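Local coordinates for type IV pilus secretin PilQ family protein (Vibrio cholerae, PDB 6W6M), which assembles as fourteen subunits into the outer-membrane secretin channel through which the type IV competence pilus probably passes, at residues 358-361 with 362-365. Numbering follows the deposited sequence.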
loop_
_atom_site.group_PDB
_atom_site.type_symbol
_atom_site.label_atom_id
_atom_site.label_comp_id
_atom_site.label_asym_id
_atom_site.label_seq_id
_atom_site.Cartn_x
_atom_site.Cartn_y
_atom_site.Cartn_z
ATOM N N GLU A 358 -73.217 -8.605 -15.545
ATOM C CA GLU A 358 -72.924 -9.882 -16.182
ATOM C C GLU A 358 -73.907 -10.959 -15.739
ATOM O O GLU A 358 -74.201 -11.898 -16.489
ATOM C CB GLU A 358 -71.486 -10.294 -15.879
ATOM C CG GLU A 358 -70.433 -9.373 -16.491
ATOM C CD GLU A 358 -70.256 -8.069 -15.727
ATOM O OE1 GLU A 358 -70.471 -8.058 -14.500
ATOM O OE2 GLU A 358 -69.904 -7.052 -16.356
ATOM N N SER A 359 -74.440 -10.832 -14.525
ATOM C CA SER A 359 -75.466 -11.759 -14.070
ATOM C C SER A 359 -76.728 -11.636 -14.910
ATOM O O SER A 359 -77.260 -12.641 -15.391
ATOM C CB SER A 359 -75.770 -11.511 -12.596
ATOM O OG SER A 359 -76.742 -12.413 -12.101
ATOM N N ASN A 360 -77.216 -10.412 -15.112
ATOM C CA ASN A 360 -78.421 -10.220 -15.911
ATOM C C ASN A 360 -78.185 -10.587 -17.369
ATOM O O ASN A 360 -79.109 -11.019 -18.062
ATOM C CB ASN A 360 -78.910 -8.779 -15.804
ATOM C CG ASN A 360 -79.475 -8.455 -14.448
ATOM O OD1 ASN A 360 -79.795 -9.341 -13.667
ATOM N ND2 ASN A 360 -79.612 -7.174 -14.165
ATOM N N LEU A 361 -76.966 -10.399 -17.866
ATOM C CA LEU A 361 -76.698 -10.791 -19.244
ATOM C C LEU A 361 -76.590 -12.304 -19.376
ATOM O O LEU A 361 -76.760 -12.849 -20.471
ATOM C CB LEU A 361 -75.431 -10.110 -19.755
ATOM C CG LEU A 361 -75.475 -8.586 -19.854
ATOM C CD1 LEU A 361 -74.159 -8.055 -20.369
ATOM C CD2 LEU A 361 -76.604 -8.140 -20.746
ATOM N N TRP A 362 -76.293 -13.005 -18.280
ATOM C CA TRP A 362 -76.228 -14.462 -18.353
ATOM C C TRP A 362 -77.612 -15.092 -18.316
ATOM O O TRP A 362 -77.879 -16.045 -19.052
ATOM C CB TRP A 362 -75.377 -15.020 -17.221
ATOM C CG TRP A 362 -75.349 -16.512 -17.197
ATOM C CD1 TRP A 362 -74.469 -17.322 -17.845
ATOM C CD2 TRP A 362 -76.238 -17.376 -16.484
ATOM N NE1 TRP A 362 -74.752 -18.636 -17.578
ATOM C CE2 TRP A 362 -75.836 -18.696 -16.746
ATOM C CE3 TRP A 362 -77.335 -17.160 -15.649
ATOM C CZ2 TRP A 362 -76.491 -19.796 -16.203
ATOM C CZ3 TRP A 362 -77.983 -18.250 -15.113
ATOM C CH2 TRP A 362 -77.560 -19.552 -15.391
ATOM N N GLN A 363 -78.503 -14.596 -17.461
ATOM C CA GLN A 363 -79.837 -15.175 -17.393
ATOM C C GLN A 363 -80.657 -14.662 -18.565
ATOM O O GLN A 363 -81.745 -14.108 -18.396
ATOM C CB GLN A 363 -80.508 -14.866 -16.055
ATOM C CG GLN A 363 -80.543 -13.413 -15.673
ATOM C CD GLN A 363 -81.284 -13.183 -14.383
ATOM O OE1 GLN A 363 -81.786 -14.120 -13.772
ATOM N NE2 GLN A 363 -81.363 -11.932 -13.961
ATOM N N LYS A 364 -80.092 -14.850 -19.744
ATOM C CA LYS A 364 -80.664 -14.516 -21.047
ATOM C C LYS A 364 -79.802 -15.260 -22.065
ATOM O O LYS A 364 -79.060 -16.203 -21.727
ATOM C CB LYS A 364 -80.567 -13.017 -21.350
ATOM C CG LYS A 364 -81.291 -12.088 -20.390
ATOM C CD LYS A 364 -82.792 -12.313 -20.424
ATOM C CE LYS A 364 -83.511 -11.330 -19.516
ATOM N NZ LYS A 364 -84.985 -11.551 -19.518
ATOM N N GLY A 365 -79.898 -14.881 -23.331
ATOM C CA GLY A 365 -78.996 -15.523 -24.265
ATOM C C GLY A 365 -77.748 -14.747 -24.616
ATOM O O GLY A 365 -77.045 -15.141 -25.551
#
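The last turn of the short helix 357-362 gives way here to a loop; it closes with Q363 N bonded to S359 O, and the Q363 side chain lies back beside N360. That backbone bond, 3.1 Å from Q363 N to S359 O, is fairly straight, with 161° at the hydrogen. W362 N, one residue earlier, divides itself between two acceptors: E358 O at 3.0 Å, a bent bond, and a weak second bond to S359 O. The carbonyl of S359 therefore receives two backbone N-H groups, one well directed and one weak. Q363 is the residue at which the chain leaves helical geometry, its backbone angles being those of an inverse gamma turn.

The side chain of Q363 folds back along the helix. Its CG sits between the backbone N and carbonyl carbon (chi1 53°), which brings this methylene to 3.4 Å from S359 O; the rest of the chain is extended and carries the amide alongside that of N360. The two side chains run side by side in the same direction, their amide planes only 11° apart, and Q363 NE2 gives N360 OD1 a weak bond of 3.0 Å. The N360 amide is held mainly through ND2, which donates across a subunit boundary to A393 O of the second subunit. The K364 methylene CG lies 3.4 Å from the carbonyl oxygen N360 O, a van der Waals contact.

Around this helix end, S359 and Q363 lean on M345 of strand 320-347, while N360, Q363 and K364 touch S352 of strand 352-354. The W362 indole makes an edge-to-face contact with F372 in the following loop, and N360, L361 and K364 pack on Q395 of the second subunit, putting the helix end at an intersubunit seam.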